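Local coordinates for enoyl-CoA hydratase subunit I (Geobacillus kaustophilus, PDB 2PBP) that catalyses the hydration of enoyl-CoA thioesters in beta-oxidation, as a member of the crotonase-like family, at the interface of chains A and B. Sequence-based numbering; all coordinates share one arbitrary frame. Chains: chain A/B, Enoyl-CoA hydratase subunit I.

The interface of chains A and B. Residues chain A 227-228, 231-232, 235; chain B 79, 85, 138-140.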
ATOM      1  N   GLU A 227      -6.264   5.579 -10.013  1.00  4.31           N
ATOM      2  CA  GLU A 227      -6.482   4.150  -9.830  1.00  5.14           C
ATOM      3  C   GLU A 227      -7.660   3.616 -10.651  1.00  5.29           C
ATOM      4  O   GLU A 227      -7.523   2.626 -11.377  1.00  4.87           O
ATOM      5  CB  GLU A 227      -6.720   3.871  -8.347  1.00  5.20           C
ATOM      6  CG  GLU A 227      -6.957   2.416  -7.992  1.00  5.26           C
ATOM      7  CD  GLU A 227      -7.504   2.283  -6.587  1.00  9.64           C
ATOM      8  OE1 GLU A 227      -8.603   2.819  -6.345  1.00 10.07           O
ATOM      9  OE2 GLU A 227      -6.843   1.658  -5.727  1.00  7.46           O
ATOM     10  N   ARG A 228      -8.812   4.271 -10.545  1.00  3.64           N
ATOM     11  CA  ARG A 228      -9.995   3.815 -11.272  1.00  5.37           C
ATOM     12  C   ARG A 228      -9.859   3.897 -12.792  1.00  5.68           C
ATOM     13  O   ARG A 228     -10.511   3.136 -13.511  1.00  7.05           O
ATOM     14  CB  ARG A 228     -11.245   4.570 -10.794  1.00  7.66           C
ATOM     15  CG  ARG A 228     -11.261   6.062 -11.071  1.00  5.42           C
ATOM     16  CD  ARG A 228     -12.350   6.751 -10.252  1.00  3.23           C
ATOM     17  NE  ARG A 228     -12.116   6.592  -8.819  1.00  5.28           N
ATOM     18  CZ  ARG A 228     -12.810   7.208  -7.864  1.00  6.28           C
ATOM     19  NH1 ARG A 228     -13.798   8.039  -8.180  1.00  6.30           N
ATOM     20  NH2 ARG A 228     -12.516   6.987  -6.588  1.00  6.08           N
ATOM     21  N   PHE A 231      -8.325   0.836 -13.671  1.00  3.84           N
ATOM     22  CA  PHE A 231      -9.331  -0.211 -13.491  1.00  3.45           C
ATOM     23  C   PHE A 231     -10.163  -0.297 -14.780  1.00  5.42           C
ATOM     24  O   PHE A 231     -10.398  -1.383 -15.314  1.00  5.03           O
ATOM     25  CB  PHE A 231     -10.249   0.141 -12.313  1.00  3.78           C
ATOM     26  CG  PHE A 231     -11.301  -0.902 -12.021  1.00  6.93           C
ATOM     27  CD1 PHE A 231     -11.002  -2.014 -11.240  1.00  7.85           C
ATOM     28  CD2 PHE A 231     -12.595  -0.766 -12.523  1.00  6.91           C
ATOM     29  CE1 PHE A 231     -11.976  -2.976 -10.960  1.00  7.92           C
ATOM     30  CE2 PHE A 231     -13.575  -1.722 -12.249  1.00  7.40           C
ATOM     31  CZ  PHE A 231     -13.263  -2.829 -11.464  1.00  7.36           C
ATOM     32  N   TYR A 232     -10.610   0.855 -15.278  1.00  4.95           N
ATOM     33  CA  TYR A 232     -11.407   0.887 -16.505  1.00  5.40           C
ATOM     34  C   TYR A 232     -10.639   0.267 -17.664  1.00  4.95           C
ATOM     35  O   TYR A 232     -11.185  -0.528 -18.436  1.00  4.30           O
ATOM     36  CB  TYR A 232     -11.760   2.323 -16.914  1.00  3.09           C
ATOM     37  CG  TYR A 232     -12.629   3.111 -15.958  1.00  6.65           C
ATOM     38  CD1 TYR A 232     -13.260   2.501 -14.871  1.00  8.00           C
ATOM     39  CD2 TYR A 232     -12.841   4.473 -16.164  1.00  7.16           C
ATOM     40  CE1 TYR A 232     -14.087   3.238 -14.012  1.00  5.79           C
ATOM     41  CE2 TYR A 232     -13.663   5.216 -15.316  1.00  6.95           C
ATOM     42  CZ  TYR A 232     -14.280   4.593 -14.243  1.00  9.63           C
ATOM     43  OH  TYR A 232     -15.093   5.335 -13.411  1.00  8.98           O
ATOM     44  N   PHE A 235     -10.435  -3.494 -18.374  1.00  6.30           N
ATOM     45  CA  PHE A 235     -11.602  -4.134 -18.971  1.00  6.46           C
ATOM     46  C   PHE A 235     -11.590  -4.058 -20.494  1.00  8.02           C
ATOM     47  O   PHE A 235     -12.549  -4.446 -21.159  1.00  8.79           O
ATOM     48  CB  PHE A 235     -12.899  -3.552 -18.397  1.00  7.81           C
ATOM     49  CG  PHE A 235     -13.238  -4.101 -17.041  1.00  6.86           C
ATOM     50  CD1 PHE A 235     -12.570  -3.648 -15.907  1.00  7.07           C
ATOM     51  CD2 PHE A 235     -14.154  -5.139 -16.908  1.00  6.69           C
ATOM     52  CE1 PHE A 235     -12.804  -4.224 -14.659  1.00  7.27           C
ATOM     53  CE2 PHE A 235     -14.396  -5.727 -15.663  1.00  9.18           C
ATOM     54  CZ  PHE A 235     -13.718  -5.267 -14.538  1.00  8.01           C
TER
ATOM     55  N   LEU B  79     -18.088   1.491 -17.967  1.00  6.43           N
ATOM     56  CA  LEU B  79     -17.588   1.850 -16.642  1.00  6.40           C
ATOM     57  C   LEU B  79     -17.408   3.358 -16.501  1.00  6.73           C
ATOM     58  O   LEU B  79     -17.716   3.934 -15.456  1.00  5.51           O
ATOM     59  CB  LEU B  79     -16.264   1.134 -16.361  1.00  6.84           C
ATOM     60  CG  LEU B  79     -16.400  -0.372 -16.112  1.00  7.09           C
ATOM     61  CD1 LEU B  79     -15.031  -1.042 -16.150  1.00  8.71           C
ATOM     62  CD2 LEU B  79     -17.090  -0.596 -14.764  1.00  7.15           C
ATOM     63  N   PHE B  85     -17.331   4.479  -8.736  1.00  6.21           N
ATOM     64  CA  PHE B  85     -16.467   4.784  -7.608  1.00  6.60           C
ATOM     65  C   PHE B  85     -16.739   6.128  -6.951  1.00  7.74           C
ATOM     66  O   PHE B  85     -16.129   6.466  -5.940  1.00  5.43           O
ATOM     67  CB  PHE B  85     -15.009   4.627  -8.030  1.00  6.20           C
ATOM     68  CG  PHE B  85     -14.686   3.236  -8.486  1.00  5.74           C
ATOM     69  CD1 PHE B  85     -14.785   2.163  -7.600  1.00  5.99           C
ATOM     70  CD2 PHE B  85     -14.365   2.982  -9.815  1.00  7.01           C
ATOM     71  CE1 PHE B  85     -14.576   0.854  -8.035  1.00  9.96           C
ATOM     72  CE2 PHE B  85     -14.154   1.679 -10.261  1.00  7.39           C
ATOM     73  CZ  PHE B  85     -14.260   0.611  -9.370  1.00  8.01           C
ATOM     74  N   MET B 138      -7.966  -5.348 -11.154  1.00  6.57           N
ATOM     75  CA  MET B 138      -7.301  -4.775  -9.982  1.00  5.30           C
ATOM     76  C   MET B 138      -8.289  -4.084  -9.043  1.00  4.34           C
ATOM     77  O   MET B 138      -9.469  -3.947  -9.362  1.00  5.08           O
ATOM     78  CB  MET B 138      -6.260  -3.745 -10.441  1.00  4.37           C
ATOM     79  CG  MET B 138      -6.851  -2.508 -11.120  1.00  5.87           C
ATOM     80  SD  MET B 138      -5.609  -1.342 -11.750  1.00  7.36           S
ATOM     81  CE  MET B 138      -5.251  -0.371 -10.271  1.00  7.48           C
ATOM     82  N   PRO B 139      -7.819  -3.662  -7.857  1.00  5.97           N
ATOM     83  CA  PRO B 139      -8.729  -2.977  -6.934  1.00  6.43           C
ATOM     84  C   PRO B 139      -9.028  -1.610  -7.551  1.00  7.23           C
ATOM     85  O   PRO B 139      -8.129  -0.961  -8.081  1.00  7.41           O
ATOM     86  CB  PRO B 139      -7.903  -2.866  -5.657  1.00  7.97           C
ATOM     87  CG  PRO B 139      -7.037  -4.103  -5.714  1.00  7.51           C
ATOM     88  CD  PRO B 139      -6.594  -4.097  -7.160  1.00  4.78           C
ATOM     89  N   GLY B 140     -10.280  -1.171  -7.491  1.00  6.46           N
ATOM     90  CA  GLY B 140     -10.617   0.112  -8.079  1.00  7.74           C
ATOM     91  C   GLY B 140     -11.280   1.084  -7.127  1.00  7.03           C
ATOM     92  O   GLY B 140     -11.670   2.179  -7.534  1.00  6.86           O
TER
HETATM   93  O   HOH W   1     -15.894   5.769 -10.888  1.00  5.57           O
HETATM   94  O   HOH W   2     -10.843   4.633  -6.828  1.00  5.63           O
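A:Phe231 and B:Phe85 meet edge to face at the apolar centre of this contact, in which helix 220-234 of one crotonase-fold subunit lies against the other; members of the family commonly form trimers or paired trimers, so the pairing may be part of a larger oligomer. The ring planes stand 88° apart, and the CE2-CZ side of B:Phe85 rests on one face of A:Phe231, with B:Phe85 CE2 3.7 Å from A:Phe231 CD2. A:Phe235 CE1, from the same chain, covers the opposite face near its rim. CG of A:Phe231 is anti to the backbone N (chi1 -178°), which carries the ring out to the 138-140 loop, where the carbonyl B:Met138 O lies in the ring plane at its CD1-CE1 edge. An alanine in place of A:Phe231 would probably open a gap between B:Phe85 and A:Phe235 and leave both rings freer to turn. Farther along, B:Leu79 sends CD1 over the face of A:Phe235, 3.6 Å from A:Phe235 CD1, while its CB lies over one face of A:Tyr232, toward the CD1-CE1 rim. Toward the rim, the guanidinium of A:Arg228 lays one face on B:Phe85 CB, which is 3.4 Å from A:Arg228 CZ. In this patch the polar groups of the two chains are joined through water. Water 2 is 2.9 Å from the carboxylate oxygen A:Glu227 OE1 and 2.7 Å from the carbonyl B:Gly140 O, and A:Arg228 donates to it through both NE and NH2, a bent pair of bonds. That same carbonyl O sits over the centre of the B:Phe85 ring. Water 1 links the phenol A:Tyr232 OH, at 2.7 Å, to the backbone N of B:Phe85.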